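Local coordinates for beta-xylanase (PDB 6SGF), which probably cleaves internal beta-1,4-xylosidic links of xylan, and is represented here by its low-affinity xylan-binding module of family CBM86, at residues L14-G19 with V41-P46; I49-V54 with G102-V107; T58-D63 with S122-T127. All coordinates share one frame; numbering follows the deposited sequence.

In the fold
The module is built from two antiparallel sheets packed against each other. Interactions 1 and 2 lie in one sheet, their centres about 15 Å apart: strand 40-50 pairs with the outer strand 15-19 in the first and with strand 103-110 in the second. Interaction 3 joins strands 54-62 and 119-130 of the other sheet, its centre about 14 Å from that of interaction 1 and about 18 Å from that of interaction 2. Along the chain interaction 1 closes before the others open, whereas 2 and 3 interlock, because their segments alternate. Side chains meet between the sheets: Trp43 and Leu14 touch Leu123, and Val107 touches Phe59. The three pairings thus frame one apolar interior, with bound xylose near Trp18 of strand 15-19.

Interaction 1 (L14-G19 with V41-P46); sequences LKVAWG and VKWTLP
Leu14 sets its CB against the indole of Trp43, 3.7 Å from CD1, at the start of an antiparallel pairing interrupted by a classic beta bulge. Here the outer strand 15-19 joins strand 40-50 in one sheet of the beta-sandwich. CG of Leu14 is anti to its carbonyl carbon (chi1 -64°). The side chain lies beside that of Leu45, both pointing the same way, and the methyls Leu14 CD2 and Leu45 CD2 are 3.8 Å apart. A branched apolar residue suits this buried place, for Leu123 and Val126 of the facing sheet and Phe9 also touch it. The broad indole of Trp43 meets several neighbours: Val16 CG2 is 3.7 Å from NE1, Val41 CG1 sits over the centre of one ring face, and the ring of Trp30 meets it too. Beside it, Thr44 N donates to Lys15 O at 3.0 Å.

Lys42 faces the bulge. Its O accepts a bond of 2.7 Å from Ala17 N and a weak one of 3.4 Å from Trp18 N, while its own N donates to Trp18 O. CG of Lys42 is anti to the backbone N (chi1 172°), and the extended chain leads away to a cation-pi contact with Tyr73. The side chain of Trp18, on the same side of the sheet, lies about 5 Å from a bound xylose. Ala17 CB, in the bulge, packs 3.4 Å from Thr44 OG1.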
loop_
_atom_site.group_PDB
_atom_site.type_symbol
_atom_site.label_atom_id
_atom_site.label_comp_id
_atom_site.label_asym_id
_atom_site.label_seq_id
_atom_site.Cartn_x
_atom_site.Cartn_y
_atom_site.Cartn_z
ATOM N N LEU B 14 0.996 -8.637 5.388
ATOM C CA LEU B 14 -0.073 -9.591 5.623
ATOM C C LEU B 14 0.508 -10.983 5.392
ATOM O O LEU B 14 0.938 -11.303 4.285
ATOM C CB LEU B 14 -1.253 -9.298 4.693
ATOM C CG LEU B 14 -1.944 -7.952 4.926
ATOM C CD1 LEU B 14 -2.959 -7.700 3.836
ATOM C CD2 LEU B 14 -2.606 -7.972 6.305
ATOM N N LYS B 15 0.437 -11.832 6.397
ATOM C CA LYS B 15 0.951 -13.213 6.289
ATOM C C LYS B 15 -0.187 -14.171 5.983
ATOM O O LYS B 15 -1.224 -14.006 6.531
ATOM C CB LYS B 15 1.615 -13.644 7.579
ATOM C CG LYS B 15 3.109 -13.443 7.576
ATOM C CD LYS B 15 3.519 -12.132 8.133
ATOM C CE LYS B 15 4.997 -11.866 7.941
ATOM N NZ LYS B 15 5.217 -10.697 7.068
ATOM N N VAL B 16 0.042 -15.137 5.115
ATOM C CA VAL B 16 -1.012 -16.071 4.738
ATOM C C VAL B 16 -1.238 -17.050 5.895
ATOM O O VAL B 16 -0.319 -17.727 6.353
ATOM C CB VAL B 16 -0.680 -16.836 3.447
ATOM C CG1 VAL B 16 -1.768 -17.924 3.182
ATOM C CG2 VAL B 16 -0.604 -15.903 2.242
ATOM N N ALA B 17 -2.481 -17.121 6.360
ATOM C CA ALA B 17 -2.845 -18.089 7.393
ATOM C C ALA B 17 -3.275 -19.432 6.788
ATOM O O ALA B 17 -2.976 -20.507 7.330
ATOM C CB ALA B 17 -3.977 -17.544 8.272
ATOM N N TRP B 18 -3.980 -19.380 5.667
ATOM C CA TRP B 18 -4.563 -20.553 5.033
ATOM C C TRP B 18 -4.895 -20.154 3.611
ATOM O O TRP B 18 -5.268 -19.005 3.351
ATOM C CB TRP B 18 -5.819 -21.019 5.762
ATOM C CG TRP B 18 -6.403 -22.338 5.342
ATOM C CD1 TRP B 18 -6.145 -23.563 5.914
ATOM C CD2 TRP B 18 -7.376 -22.580 4.303
ATOM N NE1 TRP B 18 -6.898 -24.544 5.305
ATOM C CE2 TRP B 18 -7.664 -23.971 4.315
ATOM C CE3 TRP B 18 -8.018 -21.774 3.378
ATOM C CZ2 TRP B 18 -8.553 -24.562 3.417
ATOM C CZ3 TRP B 18 -8.916 -22.352 2.494
ATOM C CH2 TRP B 18 -9.176 -23.750 2.523
ATOM N N GLY B 19 -4.720 -21.072 2.694
ATOM C CA GLY B 19 -5.162 -20.795 1.352
ATOM C C GLY B 19 -5.148 -21.979 0.421
ATOM O O GLY B 19 -4.111 -22.637 0.270
ATOM N N VAL B 41 -7.969 -17.296 -0.037
ATOM C CA VAL B 41 -6.806 -17.057 0.811
ATOM C C VAL B 41 -7.285 -16.323 2.044
ATOM O O VAL B 41 -8.219 -15.515 1.975
ATOM C CB VAL B 41 -5.714 -16.235 0.097
ATOM C CG1 VAL B 41 -4.491 -16.044 1.000
ATOM C CG2 VAL B 41 -5.313 -16.900 -1.173
ATOM N N LYS B 42 -6.679 -16.632 3.177
ATOM C CA LYS B 42 -6.948 -15.960 4.435
ATOM C C LYS B 42 -5.631 -15.404 4.955
ATOM O O LYS B 42 -4.649 -16.137 5.017
ATOM C CB LYS B 42 -7.558 -16.916 5.457
ATOM C CG LYS B 42 -7.675 -16.302 6.840
ATOM C CD LYS B 42 -8.239 -17.325 7.852
ATOM C CE LYS B 42 -8.368 -16.736 9.222
ATOM N NZ LYS B 42 -8.920 -17.710 10.224
ATOM N N TRP B 43 -5.599 -14.108 5.287
ATOM C CA TRP B 43 -4.407 -13.471 5.824
ATOM C C TRP B 43 -4.629 -13.002 7.262
ATOM O O TRP B 43 -5.653 -12.383 7.568
ATOM C CB TRP B 43 -3.996 -12.248 5.014
ATOM C CG TRP B 43 -3.560 -12.419 3.618
ATOM C CD1 TRP B 43 -2.280 -12.560 3.165
ATOM C CD2 TRP B 43 -4.397 -12.378 2.469
ATOM N NE1 TRP B 43 -2.277 -12.645 1.781
ATOM C CE2 TRP B 43 -3.564 -12.524 1.336
ATOM C CE3 TRP B 43 -5.782 -12.253 2.283
ATOM C CZ2 TRP B 43 -4.063 -12.522 0.051
ATOM C CZ3 TRP B 43 -6.276 -12.264 1.004
ATOM C CH2 TRP B 43 -5.423 -12.389 -0.101
ATOM N N THR B 44 -3.621 -13.202 8.110
ATOM C CA THR B 44 -3.633 -12.695 9.468
ATOM C C THR B 44 -3.155 -11.249 9.506
ATOM O O THR B 44 -2.235 -10.858 8.778
ATOM C CB THR B 44 -2.727 -13.548 10.371
ATOM O OG1 THR B 44 -3.060 -14.941 10.231
ATOM C CG2 THR B 44 -2.911 -13.116 11.847
ATOM N N LEU B 45 -3.791 -10.458 10.358
ATOM C CA LEU B 45 -3.374 -9.075 10.539
ATOM C C LEU B 45 -2.189 -9.017 11.503
ATOM O O LEU B 45 -2.074 -9.856 12.395
ATOM C CB LEU B 45 -4.527 -8.248 11.074
ATOM C CG LEU B 45 -5.788 -8.130 10.203
ATOM C CD1 LEU B 45 -6.715 -7.162 10.941
ATOM C CD2 LEU B 45 -5.423 -7.679 8.792
ATOM N N PRO B 46 -1.292 -8.047 11.348
ATOM C CA PRO B 46 -0.168 -7.958 12.302
ATOM C C PRO B 46 -0.622 -7.761 13.748
ATOM O O PRO B 46 0.122 -8.102 14.674
ATOM C CB PRO B 46 0.642 -6.757 11.789
ATOM C CG PRO B 46 0.214 -6.564 10.391
ATOM C CD PRO B 46 -1.211 -7.022 10.302
HETATM O O HOH W 1 0.480 -10.070 9.356
#

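Interaction 2 (I49-V54 with G102-V107); sequences IEMSQV and GAIDAV
Gly102 O receives Met51 N at 2.8 Å, with the donor in the carbonyl plane, and a water links the same oxygen to Ser52 N. Met51 CB closes in on this carbonyl, at 3.2 Å. Gly102 has a positive phi of 81°, a backbone shape that glycine adopts readily. Ala103 comes next, in a non-hydrogen-bonded pair with Glu50; its small CB lies 3.6 Å from Ile49 O, and the bent glutamate chain brings OE2 to 4.0 Å from that methyl. At Ile104 the antiparallel pairing is hydrogen-bonded: Ile104 N gives a short bond of 2.6 Å to Ile49 O, and Ile49 N returns a weak one to Ile104 O. After Glu50 the strand ends, and the 3-10 segment 51-53 carries the chain across to the other sheet of the beta-sandwich. Ile104 suits the inside of that turn: CD1 meets Val54 CG2 tip to tip at 3.7 Å, and CG1, anti to the carbonyl carbon (chi1 -59°), lies 4.2 Å from Met51 SD. An alanine here would probably leave a gap beside Met51 SD and Val54 CG2, which would lose the contacts of CG1 and CD1. Asp105 and Val107 then bond by backbone to Leu45 and Trp43.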
loop_
_atom_site.group_PDB
_atom_site.type_symbol
_atom_site.label_atom_id
_atom_site.label_comp_id
_atom_site.label_asym_id
_atom_site.label_seq_id
_atom_site.Cartn_x
_atom_site.Cartn_y
_atom_site.Cartn_z
ATOM N N ILE B 49 -7.684 -5.832 15.730
ATOM C CA ILE B 49 -8.406 -4.583 15.864
ATOM C C ILE B 49 -9.787 -4.980 16.345
ATOM O O ILE B 49 -10.381 -5.921 15.807
ATOM C CB ILE B 49 -8.490 -3.849 14.512
ATOM C CG1 ILE B 49 -7.081 -3.678 13.928
ATOM C CG2 ILE B 49 -9.216 -2.563 14.648
ATOM C CD1 ILE B 49 -7.037 -3.420 12.418
ATOM N N GLU B 50 -10.258 -4.328 17.397
ATOM C CA GLU B 50 -11.576 -4.629 17.920
ATOM C C GLU B 50 -12.624 -4.308 16.880
ATOM O O GLU B 50 -12.673 -3.208 16.319
ATOM C CB GLU B 50 -11.853 -3.825 19.187
ATOM C CG GLU B 50 -10.987 -4.188 20.382
ATOM C CD GLU B 50 -11.102 -5.637 20.755
ATOM O OE1 GLU B 50 -12.236 -6.169 20.693
ATOM O OE2 GLU B 50 -10.062 -6.244 21.086
ATOM N N MET B 51 -13.522 -5.249 16.691
ATOM C CA MET B 51 -14.569 -5.025 15.723
ATOM C C MET B 51 -15.391 -3.776 16.041
ATOM O O MET B 51 -15.757 -3.056 15.111
ATOM C CB MET B 51 -15.503 -6.227 15.667
ATOM C CG MET B 51 -16.808 -5.932 14.926
ATOM S SD MET B 51 -16.345 -6.088 13.198
ATOM C CE MET B 51 -16.473 -7.845 13.013
ATOM N N SER B 52 -15.754 -3.529 17.310
ATOM C CA SER B 52 -16.658 -2.396 17.546
ATOM C C SER B 52 -16.021 -1.066 17.173
ATOM O O SER B 52 -16.729 -0.050 17.130
ATOM C CB SER B 52 -17.139 -2.247 18.988
ATOM O OG SER B 52 -16.319 -1.299 19.711
ATOM N N GLN B 53 -14.682 -1.014 16.991
ATOM C CA GLN B 53 -14.013 0.247 16.666
ATOM C C GLN B 53 -13.955 0.544 15.169
ATOM O O GLN B 53 -13.520 1.632 14.787
ATOM C CB GLN B 53 -12.538 0.312 17.133
ATOM C CG GLN B 53 -12.186 -0.023 18.565
ATOM C CD GLN B 53 -10.655 -0.136 18.742
ATOM O OE1 GLN B 53 -10.046 0.598 19.519
ATOM N NE2 GLN B 53 -10.037 -1.061 18.001
ATOM N N VAL B 54 -14.338 -0.389 14.300
ATOM C CA VAL B 54 -14.048 -0.266 12.873
ATOM C C VAL B 54 -15.287 0.195 12.124
ATOM O O VAL B 54 -16.358 -0.421 12.230
ATOM C CB VAL B 54 -13.536 -1.601 12.299
ATOM C CG1 VAL B 54 -13.336 -1.491 10.801
ATOM C CG2 VAL B 54 -12.241 -2.000 12.975
ATOM N N GLY B 102 -16.165 -9.132 19.172
ATOM C CA GLY B 102 -14.811 -9.635 19.190
ATOM C C GLY B 102 -13.850 -8.746 18.419
ATOM O O GLY B 102 -14.070 -7.549 18.238
ATOM N N ALA B 103 -12.757 -9.355 17.970
ATOM C CA ALA B 103 -11.683 -8.643 17.296
ATOM C C ALA B 103 -11.520 -9.161 15.873
ATOM O O ALA B 103 -11.729 -10.351 15.607
ATOM C CB ALA B 103 -10.365 -8.792 18.045
ATOM N N ILE B 104 -11.172 -8.262 14.959
ATOM C CA ILE B 104 -10.834 -8.666 13.600
ATOM C C ILE B 104 -9.440 -9.251 13.659
ATOM O O ILE B 104 -8.488 -8.548 14.001
ATOM C CB ILE B 104 -10.888 -7.488 12.617
ATOM C CG1 ILE B 104 -12.278 -6.867 12.607
ATOM C CG2 ILE B 104 -10.430 -7.971 11.211
ATOM C CD1 ILE B 104 -12.331 -5.513 11.927
ATOM N N ASP B 105 -9.307 -10.525 13.303
ATOM C CA ASP B 105 -8.014 -11.187 13.319
ATOM C C ASP B 105 -7.486 -11.482 11.921
ATOM O O ASP B 105 -6.287 -11.754 11.771
ATOM C CB ASP B 105 -8.091 -12.512 14.101
ATOM C CG ASP B 105 -9.117 -13.502 13.518
ATOM O OD1 ASP B 105 -10.209 -13.077 13.092
ATOM O OD2 ASP B 105 -8.845 -14.719 13.507
ATOM N N ALA B 106 -8.329 -11.409 10.896
ATOM C CA ALA B 106 -7.915 -11.816 9.558
ATOM C C ALA B 106 -8.871 -11.238 8.522
ATOM O O ALA B 106 -9.976 -10.799 8.845
ATOM C CB ALA B 106 -7.870 -13.341 9.422
ATOM N N VAL B 107 -8.422 -11.269 7.258
ATOM C CA VAL B 107 -9.234 -10.937 6.090
ATOM C C VAL B 107 -9.001 -11.999 5.021
ATOM O O VAL B 107 -8.072 -12.804 5.102
ATOM C CB VAL B 107 -8.911 -9.534 5.538
ATOM C CG1 VAL B 107 -9.219 -8.473 6.614
ATOM C CG2 VAL B 107 -7.483 -9.459 5.054
HETATM O O HOH W 2 -15.673 -5.480 19.464
#

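Interaction 3 (T58-D63 with S122-T127); sequences TFQVAD and SLVSVT. With CD (cadmium ion), chain N.
Gln60 O is gripped by two amides, Val124 N at 2.8 Å and, weakly, Ser125 N at 3.3 Å, which makes this a classic beta bulge in the antiparallel pairing of strands 54-62 and 119-130 within one sheet of the beta-sandwich. In return Gln60 N donates to Ser125 O at 2.9 Å, in an almost straight bond (171° at the hydrogen). CG of Gln60 is anti to the backbone N (chi1 -177°), and the chain runs on extended past Val124, whose CG1 lies 3.6 Å from OE1. That oxygen also approaches Ser125 OG at 3.1 Å and has a weak hydrogen bond from Thr10 of the second subunit, so a polar tip on an aliphatic stem suits a buried place at the contact with that subunit. Farther along, a water joins Thr58 O, Ser125 OG and Thr127 OG1, and Thr58 OG1 bonds to Thr95.

The other side of the pair is apolar and belongs to the sandwich interior. Phe59 and Val126 lie side by side, Phe59 CD2 4.0 Å from Val126 CG2, while Leu123 CD1 comes to the ring's edge. Leu70 and Ile96 also touch Phe59. Where strand 54-62 ends, Asp63 follows with both carboxylate oxygens occupied: a water connects OD2 with Ser122 OG, and OD1 binds a cadmium ion at 2.4 Å, a metal shared with Asp27 OD1 of the second subunit.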
loop_
_atom_site.group_PDB
_atom_site.type_symbol
_atom_site.label_atom_id
_atom_site.label_comp_id
_atom_site.label_asym_id
_atom_site.label_seq_id
_atom_site.Cartn_x
_atom_site.Cartn_y
_atom_site.Cartn_z
ATOM N N THR B 58 -11.357 -1.452 3.677
ATOM C CA THR B 58 -11.237 -1.242 2.244
ATOM C C THR B 58 -10.100 -2.091 1.682
ATOM O O THR B 58 -8.952 -1.975 2.121
ATOM C CB THR B 58 -11.019 0.236 1.931
ATOM O OG1 THR B 58 -12.140 0.978 2.420
ATOM C CG2 THR B 58 -10.908 0.447 0.417
ATOM N N PHE B 59 -10.430 -2.940 0.723
ATOM C CA PHE B 59 -9.471 -3.786 0.036
ATOM C C PHE B 59 -9.098 -3.102 -1.269
ATOM O O PHE B 59 -9.985 -2.777 -2.071
ATOM C CB PHE B 59 -10.036 -5.172 -0.287
ATOM C CG PHE B 59 -10.448 -5.979 0.907
ATOM C CD1 PHE B 59 -11.527 -5.591 1.701
ATOM C CD2 PHE B 59 -9.784 -7.134 1.212
ATOM C CE1 PHE B 59 -11.937 -6.361 2.782
ATOM C CE2 PHE B 59 -10.179 -7.915 2.250
ATOM C CZ PHE B 59 -11.266 -7.525 3.058
ATOM N N GLN B 60 -7.810 -2.902 -1.487
ATOM C CA GLN B 60 -7.300 -2.402 -2.754
ATOM C C GLN B 60 -6.704 -3.555 -3.549
ATOM O O GLN B 60 -5.847 -4.296 -3.037
ATOM C CB GLN B 60 -6.249 -1.315 -2.530
ATOM C CG GLN B 60 -5.721 -0.686 -3.822
ATOM C CD GLN B 60 -4.743 0.477 -3.573
ATOM O OE1 GLN B 60 -4.262 0.696 -2.459
ATOM N NE2 GLN B 60 -4.454 1.206 -4.612
ATOM N N VAL B 61 -7.155 -3.693 -4.797
ATOM C CA VAL B 61 -6.729 -4.757 -5.692
ATOM C C VAL B 61 -6.209 -4.177 -7.006
ATOM O O VAL B 61 -6.426 -3.007 -7.342
ATOM C CB VAL B 61 -7.852 -5.776 -5.957
ATOM C CG1 VAL B 61 -8.316 -6.413 -4.662
ATOM C CG2 VAL B 61 -8.990 -5.137 -6.678
ATOM N N ALA B 62 -5.518 -5.033 -7.759
ATOM C CA ALA B 62 -4.988 -4.664 -9.068
ATOM C C ALA B 62 -5.045 -5.892 -9.967
ATOM O O ALA B 62 -5.057 -7.020 -9.494
ATOM C CB ALA B 62 -3.559 -4.105 -8.947
ATOM N N ASP B 63 -5.098 -5.650 -11.273
ATOM C CA ASP B 63 -5.105 -6.714 -12.281
ATOM C C ASP B 63 -6.197 -7.751 -12.010
ATOM O O ASP B 63 -5.998 -8.961 -12.160
ATOM C CB ASP B 63 -3.738 -7.371 -12.384
ATOM C CG ASP B 63 -2.780 -6.543 -13.201
ATOM O OD1 ASP B 63 -3.243 -5.908 -14.171
ATOM O OD2 ASP B 63 -1.602 -6.540 -12.844
ATOM N N SER B 122 -4.624 -9.405 -7.891
ATOM C CA SER B 122 -3.570 -9.032 -6.953
ATOM C C SER B 122 -4.131 -8.206 -5.810
ATOM O O SER B 122 -4.933 -7.293 -6.033
ATOM C CB SER B 122 -2.485 -8.230 -7.657
ATOM O OG SER B 122 -1.930 -8.999 -8.684
ATOM N N LEU B 123 -3.693 -8.504 -4.586
ATOM C CA LEU B 123 -4.052 -7.696 -3.429
ATOM C C LEU B 123 -2.935 -6.701 -3.173
ATOM O O LEU B 123 -1.784 -7.104 -2.992
ATOM C CB LEU B 123 -4.297 -8.559 -2.186
ATOM C CG LEU B 123 -4.544 -7.762 -0.901
ATOM C CD1 LEU B 123 -5.858 -7.026 -0.897
ATOM C CD2 LEU B 123 -4.447 -8.627 0.330
ATOM N N VAL B 124 -3.293 -5.417 -3.109
ATOM C CA VAL B 124 -2.368 -4.311 -2.874
ATOM C C VAL B 124 -2.309 -3.933 -1.410
ATOM O O VAL B 124 -1.227 -3.779 -0.835
ATOM C CB VAL B 124 -2.797 -3.094 -3.735
ATOM C CG1 VAL B 124 -1.930 -1.865 -3.435
ATOM C CG2 VAL B 124 -2.826 -3.480 -5.213
ATOM N N SER B 125 -3.462 -3.743 -0.781
ATOM C CA SER B 125 -3.474 -3.276 0.589
ATOM C C SER B 125 -4.855 -3.498 1.169
ATOM O O SER B 125 -5.830 -3.650 0.431
ATOM C CB SER B 125 -3.116 -1.799 0.669
ATOM O OG SER B 125 -4.117 -0.991 0.085
ATOM N N VAL B 126 -4.917 -3.474 2.496
ATOM C CA VAL B 126 -6.171 -3.478 3.241
ATOM C C VAL B 126 -6.108 -2.370 4.281
ATOM O O VAL B 126 -5.116 -2.247 5.005
ATOM C CB VAL B 126 -6.436 -4.835 3.914
ATOM C CG1 VAL B 126 -7.808 -4.794 4.626
ATOM C CG2 VAL B 126 -6.376 -5.965 2.872
ATOM N N THR B 127 -7.146 -1.540 4.312
ATOM C CA THR B 127 -7.215 -0.366 5.174
ATOM C C THR B 127 -8.390 -0.481 6.134
ATOM O O THR B 127 -9.505 -0.765 5.706
ATOM C CB THR B 127 -7.394 0.912 4.351
ATOM O OG1 THR B 127 -6.221 1.159 3.544
ATOM C CG2 THR B 127 -7.649 2.073 5.319
HETATM CD CD CD N . -2.278 -4.317 -15.634
HETATM O O HOH W 3 -6.620 -0.351 1.207
HETATM O O HOH W 4 -11.384 1.668 5.008
HETATM O O HOH W 5 -0.899 -6.739 -10.099
HETATM O O HOH W 6 -3.327 -3.184 -14.979
#